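Local coordinates for putative lipoprotein (Bacteroides thetaiotaomicron, PDB 4Q1Z) that is of unknown function but belongs to the DUF4876 family and is probably a membrane-anchored lipoprotein of two domains, at residues 22-27 / 68-73; 15-20 / 98-103; 106-111 / 306-311; 28-33 / 64-69; 141-146 / 187-192. One frame throughout, in Å; residues are numbered along the deposited sequence.

Contact 1: residues 22-27 / 68-73; sequences ENISTL and GTAIDT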
# COMPACT_ATOMS: atom_id res chain seq x y z
N GLU A 22 -18.63 6.07 12.10
CA GLU A 22 -19.88 5.30 12.16
C GLU A 22 -19.64 3.79 12.28
O GLU A 22 -18.67 3.27 11.74
CB GLU A 22 -20.72 5.56 10.88
CG GLU A 22 -21.42 6.91 10.83
CD GLU A 22 -22.10 7.30 9.52
OE1 GLU A 22 -22.27 6.44 8.63
OE2 GLU A 22 -22.48 8.48 9.40
N ASN A 23 -20.59 3.09 12.95
CA ASN A 23 -20.65 1.64 13.14
C ASN A 23 -19.33 1.07 13.67
O ASN A 23 -18.83 0.08 13.12
CB ASN A 23 -21.04 0.93 11.83
CG ASN A 23 -22.34 1.41 11.23
OD1 ASN A 23 -23.41 1.29 11.83
ND2 ASN A 23 -22.28 1.93 10.02
N ILE A 24 -18.77 1.70 14.72
CA ILE A 24 -17.50 1.28 15.32
C ILE A 24 -17.63 -0.13 15.92
O ILE A 24 -18.59 -0.41 16.64
CB ILE A 24 -17.04 2.32 16.38
CG1 ILE A 24 -16.75 3.68 15.73
CG2 ILE A 24 -15.82 1.81 17.21
CD1 ILE A 24 -16.84 4.78 16.67
N SER A 25 -16.67 -1.01 15.59
CA SER A 25 -16.62 -2.39 16.08
C SER A 25 -15.59 -2.54 17.22
O SER A 25 -15.82 -3.30 18.17
CB SER A 25 -16.28 -3.34 14.94
OG SER A 25 -16.92 -4.60 15.09
N THR A 26 -14.45 -1.83 17.12
CA THR A 26 -13.34 -1.86 18.08
C THR A 26 -12.71 -0.49 18.25
O THR A 26 -12.63 0.27 17.29
CB THR A 26 -12.20 -2.81 17.57
OG1 THR A 26 -12.72 -3.90 16.80
CG2 THR A 26 -11.31 -3.34 18.69
N LEU A 27 -12.21 -0.21 19.47
CA LEU A 27 -11.41 0.97 19.77
C LEU A 27 -10.01 0.43 20.18
O LEU A 27 -9.80 -0.02 21.32
CB LEU A 27 -12.06 1.88 20.82
CG LEU A 27 -13.33 2.58 20.40
CD1 LEU A 27 -13.98 3.23 21.58
CD2 LEU A 27 -13.09 3.60 19.31
N GLY A 68 -5.96 7.18 18.77
CA GLY A 68 -6.09 5.74 18.65
C GLY A 68 -6.70 5.36 17.33
O GLY A 68 -6.76 6.18 16.41
N THR A 69 -7.19 4.12 17.25
CA THR A 69 -7.74 3.54 16.02
C THR A 69 -9.12 2.93 16.26
O THR A 69 -9.33 2.24 17.26
CB THR A 69 -6.72 2.52 15.41
OG1 THR A 69 -5.65 3.27 14.83
CG2 THR A 69 -7.30 1.63 14.31
N ALA A 70 -10.04 3.18 15.33
CA ALA A 70 -11.36 2.58 15.32
C ALA A 70 -11.49 1.70 14.09
O ALA A 70 -11.00 2.07 13.02
CB ALA A 70 -12.43 3.65 15.34
N ILE A 71 -12.07 0.51 14.26
CA ILE A 71 -12.34 -0.43 13.18
C ILE A 71 -13.86 -0.54 13.09
O ILE A 71 -14.49 -0.77 14.11
CB ILE A 71 -11.62 -1.80 13.37
CG1 ILE A 71 -10.09 -1.65 13.24
CG2 ILE A 71 -12.11 -2.84 12.35
CD1 ILE A 71 -9.38 -1.44 14.53
N ASP A 72 -14.45 -0.29 11.90
CA ASP A 72 -15.90 -0.36 11.79
C ASP A 72 -16.36 -1.80 11.49
O ASP A 72 -15.53 -2.72 11.44
CB ASP A 72 -16.49 0.70 10.82
CG ASP A 72 -16.41 0.54 9.31
OD1 ASP A 72 -15.88 -0.49 8.84
OD2 ASP A 72 -16.90 1.44 8.59
N THR A 73 -17.69 -2.01 11.38
CA THR A 73 -18.30 -3.34 11.17
C THR A 73 -17.90 -3.98 9.84
O THR A 73 -18.03 -5.20 9.72
CB THR A 73 -19.81 -3.26 11.29
OG1 THR A 73 -20.30 -2.15 10.53
CG2 THR A 73 -20.27 -3.16 12.74
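T26 OG1 (chi1 -31°) and I71 CG1 (chi1 -68°) both lie beside their own backbone N, anti to the carbonyl carbon, and the two side chains run next to each other, pointing the same way, with T26 OG1 4.2 Å from I71 CB. Beneath them the backbones pair through I71 N to T26 O at 3.1 Å. The same I71 turns its carbonyl to two successive donors: S25 N lies 2.6 Å from I71 O, and T26 N bonds to that oxygen more loosely at 3.2 Å. Both N-H groups come in the plane of the carbonyl. On the face of L27 and A70, L27 CD2 rests 4.0 Å from A70 CB, and both residues also touch I80 of strand 77-89. Past the paired region, T73 N reaches N23 O at 2.9 Å, and T73 OG1 passes 3.4 Å from N23 CB. The carboxylate of D72 does not bond to segment 22-27: OD2 binds Y78 OH, while OD1 accepts from E74 N and N76 N, in the turn that leads to strand 77-89. One extra residue on strand 24-35, with S25 and T26 together facing I71, makes this a classic beta bulge in an antiparallel ladder.

Contact 2: residues 15-20 / 98-103; sequences VYLDIT and IEVQGL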
# COMPACT_ATOMS: atom_id res chain seq x y z
N VAL A 15 -15.11 11.71 31.14
CA VAL A 15 -14.75 12.07 29.77
C VAL A 15 -15.74 11.37 28.82
O VAL A 15 -16.02 10.19 29.02
CB VAL A 15 -13.27 11.71 29.48
CG1 VAL A 15 -12.88 12.04 28.04
CG2 VAL A 15 -12.33 12.40 30.46
N TYR A 16 -16.29 12.11 27.84
CA TYR A 16 -17.23 11.59 26.83
C TYR A 16 -16.68 11.88 25.44
O TYR A 16 -16.43 13.04 25.10
CB TYR A 16 -18.64 12.19 26.98
CG TYR A 16 -19.17 12.23 28.40
CD1 TYR A 16 -19.91 11.17 28.92
CD2 TYR A 16 -18.94 13.33 29.21
CE1 TYR A 16 -20.40 11.20 30.22
CE2 TYR A 16 -19.42 13.37 30.52
CZ TYR A 16 -20.15 12.30 31.03
OH TYR A 16 -20.63 12.35 32.32
N LEU A 17 -16.47 10.82 24.65
CA LEU A 17 -15.92 10.95 23.32
C LEU A 17 -17.01 10.87 22.27
O LEU A 17 -17.65 9.82 22.08
CB LEU A 17 -14.83 9.89 23.06
CG LEU A 17 -13.78 9.63 24.14
CD1 LEU A 17 -12.84 8.58 23.70
CD2 LEU A 17 -12.99 10.88 24.45
N ASP A 18 -17.23 11.99 21.57
CA ASP A 18 -18.17 12.09 20.46
C ASP A 18 -17.38 11.70 19.24
O ASP A 18 -16.74 12.55 18.61
CB ASP A 18 -18.78 13.51 20.36
CG ASP A 18 -19.95 13.69 19.38
OD1 ASP A 18 -20.25 12.74 18.62
OD2 ASP A 18 -20.56 14.78 19.39
N ILE A 19 -17.33 10.38 18.98
CA ILE A 19 -16.59 9.79 17.88
C ILE A 19 -17.49 9.90 16.64
O ILE A 19 -18.67 9.54 16.68
CB ILE A 19 -16.06 8.37 18.18
CG1 ILE A 19 -15.23 8.39 19.49
CG2 ILE A 19 -15.19 7.88 17.02
CD1 ILE A 19 -14.91 7.09 20.13
N THR A 20 -16.93 10.51 15.58
CA THR A 20 -17.55 10.86 14.31
C THR A 20 -17.55 9.64 13.36
O THR A 20 -18.34 9.63 12.42
CB THR A 20 -16.81 12.11 13.76
OG1 THR A 20 -17.06 13.18 14.66
CG2 THR A 20 -17.28 12.54 12.38
N ILE A 98 -15.11 15.65 24.36
CA ILE A 98 -14.11 15.74 23.29
C ILE A 98 -14.72 15.25 22.01
O ILE A 98 -15.22 14.13 21.95
CB ILE A 98 -12.79 14.93 23.57
CG1 ILE A 98 -12.42 14.75 25.07
CG2 ILE A 98 -11.64 15.42 22.69
CD1 ILE A 98 -11.83 15.93 25.76
N GLU A 99 -14.62 16.06 20.97
CA GLU A 99 -15.06 15.67 19.63
C GLU A 99 -13.91 14.93 18.99
O GLU A 99 -12.82 15.47 18.89
CB GLU A 99 -15.44 16.90 18.83
CG GLU A 99 -16.19 16.60 17.56
CD GLU A 99 -16.55 17.89 16.87
OE1 GLU A 99 -17.15 18.77 17.53
OE2 GLU A 99 -16.15 18.05 15.70
N VAL A 100 -14.15 13.67 18.61
CA VAL A 100 -13.13 12.78 18.05
C VAL A 100 -13.48 12.47 16.60
O VAL A 100 -14.49 11.81 16.32
CB VAL A 100 -12.98 11.48 18.92
CG1 VAL A 100 -11.96 10.52 18.31
CG2 VAL A 100 -12.59 11.82 20.35
N GLN A 101 -12.66 12.96 15.66
CA GLN A 101 -12.92 12.74 14.24
C GLN A 101 -12.02 11.65 13.70
O GLN A 101 -10.95 11.41 14.26
CB GLN A 101 -12.78 14.05 13.45
CG GLN A 101 -13.78 15.14 13.93
CD GLN A 101 -14.55 15.83 12.81
OE1 GLN A 101 -14.78 15.27 11.72
NE2 GLN A 101 -14.99 17.06 13.07
N GLY A 102 -12.49 10.94 12.69
CA GLY A 102 -11.75 9.84 12.09
C GLY A 102 -11.25 10.03 10.67
O GLY A 102 -11.87 10.73 9.86
N LEU A 103 -10.14 9.37 10.36
CA LEU A 103 -9.50 9.38 9.05
C LEU A 103 -9.51 7.95 8.51
O LEU A 103 -8.88 7.11 9.12
CB LEU A 103 -8.05 9.92 9.20
CG LEU A 103 -7.07 9.73 7.99
CD1 LEU A 103 -7.54 10.52 6.77
CD2 LEU A 103 -5.66 10.13 8.35
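I19 and V100 lie side by side and point the same way, I19 CG1 against V100 CB at 3.9 Å, and two residues back, on the same face of the parallel ladder, L17 and I98 repeat the arrangement, L17 CD2 meeting I98 CG1 at 4.0 Å. The two pairs interlock, because L17 CB also touches CG2 of V100, the branch set anti to its carbonyl carbon. V15 instead comes to I98 at a slant, its CG1 4.0 Å from I98 CG1. On the other face D18 and E99 stand next to each other with D18 OD2 and E99 OE1 5.6 Å apart, two like charges that probably repel mildly at an exposed surface. T20 CG2 lies 3.8 Å from Q101 OE1 where the strands part. The backbone bonds run I98 N to Y16 O, D18 N to I98 O, V100 N to D18 O and T20 N to V100 O; V100 N sits well above the carbonyl plane of D18, which is also the centre of an inverse gamma turn. Strand 51-57 flanks the far edge of strand 11-19, while V66 of strand 60-72 packs under L17, I98 and V100, and I24 and L27 of strand 24-35 press on I19.

Contact 3: residues 106-111 / 306-311; sequences SPLIFK and YVLDAV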
# COMPACT_ATOMS: atom_id res chain seq x y z
N SER A 106 -6.14 3.04 4.71
CA SER A 106 -5.92 1.79 3.96
C SER A 106 -4.66 1.11 4.55
O SER A 106 -3.59 1.71 4.56
CB SER A 106 -5.80 2.04 2.47
OG SER A 106 -5.96 0.81 1.80
N PRO A 107 -4.82 -0.08 5.15
CA PRO A 107 -3.70 -0.70 5.87
C PRO A 107 -2.36 -0.96 5.12
O PRO A 107 -1.29 -0.66 5.68
CB PRO A 107 -4.31 -2.03 6.32
CG PRO A 107 -5.55 -2.23 5.47
CD PRO A 107 -6.06 -0.87 5.30
N LEU A 108 -2.39 -1.58 3.92
CA LEU A 108 -1.15 -1.91 3.21
C LEU A 108 -1.24 -1.42 1.80
O LEU A 108 -1.98 -1.97 0.99
CB LEU A 108 -0.89 -3.42 3.30
CG LEU A 108 0.43 -3.91 2.71
CD1 LEU A 108 1.61 -3.43 3.52
CD2 LEU A 108 0.38 -5.41 2.49
N ILE A 109 -0.51 -0.33 1.51
CA ILE A 109 -0.63 0.34 0.21
C ILE A 109 0.69 0.48 -0.55
O ILE A 109 1.78 0.33 0.02
CB ILE A 109 -1.32 1.74 0.37
CG1 ILE A 109 -0.74 2.63 1.51
CG2 ILE A 109 -2.82 1.59 0.56
CD1 ILE A 109 0.53 3.51 1.19
N PHE A 110 0.57 0.77 -1.87
CA PHE A 110 1.65 1.09 -2.81
C PHE A 110 2.06 2.52 -2.51
O PHE A 110 1.27 3.44 -2.74
CB PHE A 110 1.17 0.96 -4.27
CG PHE A 110 1.19 -0.45 -4.85
CD1 PHE A 110 2.40 -1.07 -5.18
CD2 PHE A 110 0.00 -1.11 -5.14
CE1 PHE A 110 2.41 -2.36 -5.73
CE2 PHE A 110 0.02 -2.40 -5.69
CZ PHE A 110 1.22 -3.02 -5.97
N LYS A 111 3.23 2.72 -1.92
CA LYS A 111 3.70 4.07 -1.52
C LYS A 111 4.37 4.84 -2.70
O LYS A 111 4.16 6.05 -2.89
CB LYS A 111 4.67 3.92 -0.33
CG LYS A 111 5.10 5.21 0.32
CD LYS A 111 6.01 4.93 1.49
CE LYS A 111 6.98 6.05 1.75
NZ LYS A 111 7.89 6.27 0.60
N TYR A 306 -10.33 -9.68 -2.49
CA TYR A 306 -9.05 -10.03 -1.87
C TYR A 306 -8.02 -8.89 -1.96
O TYR A 306 -7.01 -8.92 -1.26
CB TYR A 306 -8.44 -11.25 -2.56
CG TYR A 306 -9.04 -12.62 -2.32
CD1 TYR A 306 -10.07 -12.81 -1.40
CD2 TYR A 306 -8.58 -13.74 -3.02
CE1 TYR A 306 -10.65 -14.06 -1.21
CE2 TYR A 306 -9.13 -15.00 -2.80
CZ TYR A 306 -10.16 -15.16 -1.90
OH TYR A 306 -10.67 -16.42 -1.72
N VAL A 307 -8.28 -7.91 -2.84
CA VAL A 307 -7.35 -6.84 -3.15
C VAL A 307 -7.19 -5.84 -1.96
O VAL A 307 -8.15 -5.27 -1.47
CB VAL A 307 -7.71 -6.14 -4.49
CG1 VAL A 307 -6.70 -5.06 -4.84
CG2 VAL A 307 -7.77 -7.16 -5.63
N LEU A 308 -5.92 -5.64 -1.55
CA LEU A 308 -5.45 -4.74 -0.49
C LEU A 308 -5.17 -3.34 -1.08
O LEU A 308 -5.52 -2.34 -0.45
CB LEU A 308 -4.18 -5.34 0.15
CG LEU A 308 -4.38 -6.55 1.05
CD1 LEU A 308 -3.07 -7.12 1.48
CD2 LEU A 308 -5.18 -6.21 2.28
N ASP A 309 -4.55 -3.28 -2.31
CA ASP A 309 -4.32 -2.03 -3.03
C ASP A 309 -4.17 -2.29 -4.54
O ASP A 309 -3.62 -3.32 -4.93
CB ASP A 309 -3.10 -1.23 -2.49
CG ASP A 309 -3.02 0.26 -2.91
OD1 ASP A 309 -4.07 0.88 -3.18
OD2 ASP A 309 -1.92 0.83 -2.86
N ALA A 310 -4.64 -1.34 -5.36
CA ALA A 310 -4.56 -1.35 -6.82
C ALA A 310 -4.17 0.02 -7.35
O ALA A 310 -4.65 1.03 -6.85
CB ALA A 310 -5.89 -1.77 -7.41
N VAL A 311 -3.26 0.06 -8.33
CA VAL A 311 -2.79 1.30 -8.97
C VAL A 311 -2.86 1.15 -10.49
O VAL A 311 -2.16 0.30 -11.07
CB VAL A 311 -1.36 1.74 -8.51
CG1 VAL A 311 -0.94 3.07 -9.16
CG2 VAL A 311 -1.28 1.83 -7.00
O HOH W 1 -6.89 -0.15 -1.17
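The F110 ring and the D309 carboxylate are turned 39° against each other, with D309 OD2 at the ring edge, near its plane, and 3.6 Å from F110 CD2. V311 CG2 comes to the same ring atom obliquely at 3.7 Å, while I134, Y266 and I268 also pack against F110. The carboxylate is placed by D309 CG lying anti to the backbone N (chi1 -163°), which carries it across to the backbone of segment 106-111. There OD2 of D309 takes the N-H of F110 at 2.7 Å on its anti lone pair, in an almost straight bond (177°). R347 NH1 forms a salt bridge with that same oxygen, which would probably offset the charge of the buried acid, and also bonds to F110 O, thus bridging the two. I109 flanks the acid, its CG2 3.7 Å from D309 CG. Nearer the start of the segments, L108 CD2 meets L308 CD1 at 4.0 Å, and a water that donates to L308 O at 2.7 Å also lies within bonding distance of S106 OG. Strands 108-114 and 307-312 are not partners in a ladder: the axes of 108-111 and 309-311 come no closer than 6.6 Å, and side chains bridge the interval. L308 and D309 both face I268, a classic beta bulge in strand 307-312, an outermost strand of the large mixed sheet; its contact with strand 108-114, not a neighbour in the strand order, is consistent with a strongly curled sheet.

Contact 4: residues 28-33 / 64-69; sequences KDLTVK and VTVSGT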
# COMPACT_ATOMS: atom_id res chain seq x y z
N LYS A 28 -9.09 0.40 19.18
CA LYS A 28 -7.73 -0.15 19.28
C LYS A 28 -6.67 0.93 19.62
O LYS A 28 -6.61 1.98 18.98
CB LYS A 28 -7.39 -0.83 17.94
CG LYS A 28 -5.97 -1.36 17.84
CD LYS A 28 -5.64 -1.86 16.44
CE LYS A 28 -4.16 -2.11 16.27
NZ LYS A 28 -3.62 -3.11 17.24
N ASP A 29 -5.83 0.65 20.65
CA ASP A 29 -4.71 1.48 21.13
C ASP A 29 -5.13 2.97 21.41
O ASP A 29 -4.32 3.91 21.31
CB ASP A 29 -3.52 1.40 20.12
CG ASP A 29 -3.04 -0.01 19.73
OD1 ASP A 29 -3.01 -0.91 20.62
OD2 ASP A 29 -2.64 -0.21 18.55
N LEU A 30 -6.41 3.15 21.84
CA LEU A 30 -7.01 4.44 22.11
C LEU A 30 -6.64 4.95 23.51
O LEU A 30 -6.79 4.25 24.51
CB LEU A 30 -8.55 4.36 21.92
CG LEU A 30 -9.37 5.66 22.00
CD1 LEU A 30 -9.00 6.62 20.90
CD2 LEU A 30 -10.85 5.37 21.92
N THR A 31 -6.15 6.20 23.56
CA THR A 31 -5.73 6.84 24.80
C THR A 31 -6.26 8.26 24.95
O THR A 31 -6.54 8.97 23.97
CB THR A 31 -4.20 6.87 24.90
OG1 THR A 31 -3.64 7.33 23.66
CG2 THR A 31 -3.60 5.52 25.32
N VAL A 32 -6.39 8.68 26.21
CA VAL A 32 -6.75 10.01 26.63
C VAL A 32 -5.59 10.49 27.49
O VAL A 32 -5.38 9.96 28.57
CB VAL A 32 -8.13 10.09 27.35
CG1 VAL A 32 -8.35 11.47 27.95
CG2 VAL A 32 -9.26 9.78 26.38
N LYS A 33 -4.80 11.42 26.95
CA LYS A 33 -3.65 12.03 27.61
C LYS A 33 -4.09 13.39 28.21
O LYS A 33 -4.84 14.13 27.55
CB LYS A 33 -2.46 12.22 26.63
CG LYS A 33 -1.74 10.95 26.18
CD LYS A 33 -0.77 11.23 25.00
CE LYS A 33 -0.08 9.98 24.45
NZ LYS A 33 0.33 10.12 23.01
N VAL A 64 -6.17 18.28 26.95
CA VAL A 64 -6.59 16.89 26.83
C VAL A 64 -6.58 16.46 25.36
O VAL A 64 -7.17 17.15 24.52
CB VAL A 64 -7.97 16.68 27.50
CG1 VAL A 64 -8.36 15.21 27.54
CG2 VAL A 64 -7.99 17.28 28.90
N THR A 65 -5.89 15.35 25.06
CA THR A 65 -5.77 14.82 23.69
C THR A 65 -6.20 13.35 23.64
O THR A 65 -5.89 12.57 24.54
CB THR A 65 -4.35 14.99 23.15
OG1 THR A 65 -3.43 14.64 24.18
CG2 THR A 65 -4.05 16.41 22.72
N VAL A 66 -6.94 13.00 22.57
CA VAL A 66 -7.46 11.67 22.26
C VAL A 66 -6.81 11.20 20.97
O VAL A 66 -6.73 11.97 20.03
CB VAL A 66 -9.02 11.64 22.14
CG1 VAL A 66 -9.53 10.22 21.87
CG2 VAL A 66 -9.68 12.23 23.38
N SER A 67 -6.28 9.96 20.97
CA SER A 67 -5.63 9.33 19.81
C SER A 67 -5.69 7.80 19.91
O SER A 67 -5.49 7.22 20.98
CB SER A 67 -4.18 9.79 19.68
OG SER A 67 -3.59 9.29 18.48
N GLY A 68 -5.96 7.18 18.77
CA GLY A 68 -6.09 5.74 18.65
C GLY A 68 -6.70 5.36 17.33
O GLY A 68 -6.76 6.18 16.41
N THR A 69 -7.19 4.12 17.25
CA THR A 69 -7.74 3.54 16.02
C THR A 69 -9.12 2.93 16.26
O THR A 69 -9.33 2.24 17.26
CB THR A 69 -6.72 2.52 15.41
OG1 THR A 69 -5.65 3.27 14.83
CG2 THR A 69 -7.30 1.63 14.31
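V32 and V66 form the tight heart of this antiparallel beta ladder, which is broken by a bulge between K28 and T31. V32 CG2 lies 3.9 Å from V66 CG2 with both side chains pointing the same way, V32 CG1 touches V64 CG1 at 3.8 Å, and L30 CD1 closes on V66 CG1 at 3.8 Å. I98 and V100 of strand 95-105 pack against V64 and V66. At the bulge G68, without a side chain, lets L30 CA come within 3.8 Å of its own CA. The opposite face is looser and, at K28, T31, K33 and T65, partly open to solvent, although S67 and T69 on the same face are buried. There K33 CB meets T65 OG1 at 3.6 Å while the rest of the lysine leads away; the K28 chain, extended until it bends at its last torsion, takes NZ out to a salt bridge with D140 and to one with D29 whose hydrogen bond is weak. S67 OG bonds to E362 and to Y79 OH. A valine in place of T31 would probably leave S67 O with one donor fewer and its peptide less firmly held. With threonine at T31 the S67 carbonyl is gripped twice, T31 N at 2.9 Å and T31 OG1 at 3.3 Å reaching S67 O from opposite faces of its plane.

Contact 5: residues 141-146 / 187-192; sequences ILYLDG and EYPLAP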
# COMPACT_ATOMS: atom_id res chain seq x y z
N ILE A 141 1.56 -4.10 13.44
CA ILE A 141 2.41 -4.98 12.64
C ILE A 141 1.54 -5.85 11.73
O ILE A 141 0.52 -6.38 12.17
CB ILE A 141 3.31 -5.87 13.56
CG1 ILE A 141 4.15 -5.02 14.51
CG2 ILE A 141 4.19 -6.86 12.78
CD1 ILE A 141 4.30 -5.65 15.86
N LEU A 142 1.94 -5.99 10.46
CA LEU A 142 1.33 -6.84 9.44
C LEU A 142 2.35 -7.84 8.96
O LEU A 142 3.53 -7.48 8.85
CB LEU A 142 0.88 -6.01 8.22
CG LEU A 142 -0.37 -5.17 8.31
CD1 LEU A 142 -0.36 -4.11 7.22
CD2 LEU A 142 -1.65 -6.04 8.24
N TYR A 143 1.92 -9.05 8.59
CA TYR A 143 2.86 -10.02 8.06
C TYR A 143 2.70 -10.14 6.57
O TYR A 143 1.61 -10.45 6.08
CB TYR A 143 2.70 -11.37 8.75
CG TYR A 143 3.22 -11.35 10.16
CD1 TYR A 143 4.56 -11.62 10.44
CD2 TYR A 143 2.38 -11.07 11.23
CE1 TYR A 143 5.03 -11.64 11.75
CE2 TYR A 143 2.84 -11.06 12.54
CZ TYR A 143 4.17 -11.35 12.80
OH TYR A 143 4.64 -11.32 14.09
N LEU A 144 3.79 -9.90 5.83
CA LEU A 144 3.79 -9.96 4.36
C LEU A 144 3.74 -11.38 3.81
O LEU A 144 3.44 -11.56 2.64
CB LEU A 144 5.05 -9.27 3.79
CG LEU A 144 5.15 -7.76 3.94
CD1 LEU A 144 6.53 -7.33 3.61
CD2 LEU A 144 4.13 -7.04 3.04
N ASP A 145 4.02 -12.39 4.64
CA ASP A 145 4.07 -13.79 4.22
C ASP A 145 2.87 -14.22 3.37
O ASP A 145 1.72 -14.07 3.78
CB ASP A 145 4.16 -14.70 5.46
CG ASP A 145 5.29 -14.36 6.38
OD1 ASP A 145 5.45 -13.17 6.71
OD2 ASP A 145 6.03 -15.28 6.76
N GLY A 146 3.15 -14.74 2.19
CA GLY A 146 2.14 -15.27 1.28
C GLY A 146 1.18 -14.30 0.62
O GLY A 146 0.23 -14.76 -0.02
N GLU A 187 7.40 -15.01 9.17
CA GLU A 187 8.77 -14.66 8.78
C GLU A 187 8.95 -13.19 8.33
O GLU A 187 10.00 -12.62 8.61
CB GLU A 187 9.26 -15.59 7.66
CG GLU A 187 9.62 -16.99 8.12
CD GLU A 187 9.85 -17.98 6.99
OE1 GLU A 187 10.87 -17.85 6.27
OE2 GLU A 187 9.01 -18.89 6.83
N TYR A 188 7.99 -12.58 7.60
CA TYR A 188 8.23 -11.22 7.12
C TYR A 188 7.25 -10.19 7.67
O TYR A 188 6.37 -9.72 6.93
CB TYR A 188 8.30 -11.13 5.58
CG TYR A 188 9.27 -12.13 4.99
CD1 TYR A 188 10.62 -11.82 4.88
CD2 TYR A 188 8.85 -13.40 4.61
CE1 TYR A 188 11.53 -12.75 4.37
CE2 TYR A 188 9.76 -14.34 4.13
CZ TYR A 188 11.09 -14.01 4.00
OH TYR A 188 11.98 -14.95 3.51
N PRO A 189 7.44 -9.74 8.93
CA PRO A 189 6.57 -8.68 9.46
C PRO A 189 7.00 -7.29 9.01
O PRO A 189 8.20 -7.00 8.85
CB PRO A 189 6.74 -8.81 10.97
CG PRO A 189 8.11 -9.34 11.15
CD PRO A 189 8.45 -10.15 9.94
N LEU A 190 6.00 -6.42 8.88
CA LEU A 190 6.20 -5.02 8.58
C LEU A 190 5.53 -4.24 9.72
O LEU A 190 4.37 -4.47 10.03
CB LEU A 190 5.61 -4.71 7.19
CG LEU A 190 6.40 -3.77 6.26
CD1 LEU A 190 7.73 -4.36 5.86
CD2 LEU A 190 5.60 -3.49 5.01
N ALA A 191 6.31 -3.43 10.42
CA ALA A 191 5.82 -2.61 11.53
C ALA A 191 5.21 -1.32 10.99
O ALA A 191 5.56 -0.90 9.88
CB ALA A 191 6.97 -2.28 12.48
N PRO A 192 4.30 -0.64 11.73
CA PRO A 192 3.78 0.66 11.23
C PRO A 192 4.93 1.64 10.92
O PRO A 192 5.77 1.91 11.78
CB PRO A 192 2.93 1.17 12.42
CG PRO A 192 2.57 -0.04 13.18
CD PRO A 192 3.72 -0.98 13.05
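Segments 141-146 and 187-192 run antiparallel through a very short ladder, L142 and L190 exchanging both backbone bonds (L190 N to L142 O 2.7 Å) and Y143 facing P189 in a non-hydrogen-bonded pair, where proline's missing N-H costs nothing. P189 is gripped from two directions. The Y143 ring reaches it obliquely, CE1 3.4 Å from P189 CB, and I141 lies alongside with CG2 3.7 Å from that same carbon. On the other face L144 CD1 meets L190 CD1 at 3.9 Å, and C196 lies against both leucines. L144 N adds a backbone bond to Y188 O. The polar end of the contact belongs to D145. Its CG stands anti to the carbonyl carbon (chi1 -54°), and the carboxylate spreads over two successive N-H groups: Y188 N lies 2.8 Å from D145 OD1 and E187 N 2.8 Å from D145 OD2, both on the syn side and somewhat out of the carboxylate plane. G185 N is a further donor to OD2. The negative charge of E187 is not far off, but its OE2 turns to N184 N. An alanine at D145 would probably leave the N-H groups of E187 and Y188 without their acceptor and the E187-Y188 backbone freer to shift. The Y188 ring is held beyond the contact by edge-to-face stacks with W396 and F223. The whole is a two-stranded antiparallel beta ribbon, extended at one end by an aspartate whose carboxylate accepts from successive backbone N-H groups, and its leucine face is laid on L108 of the large mixed sheet.

From the N terminus, strand 11-19 enters contact 2, which closes the wider loop, enclosing contacts 1 and 4, by pairing with strand 95-105. Within that loop contacts 1 and 4 follow one another along the same two strands, 24-35 and 60-72, and share G68 and T69; V66 and I19 pack the three contacts into one core. The chain then passes directly from strand 95-105 to strand 108-114, where contact 3 opens a loop of nearly two hundred residues, closed at 306-311. Contact 5 lies within this second loop and meets contact 3 through L108, which touches L142, L144 and L190. The two groups are thus in series, one in each domain.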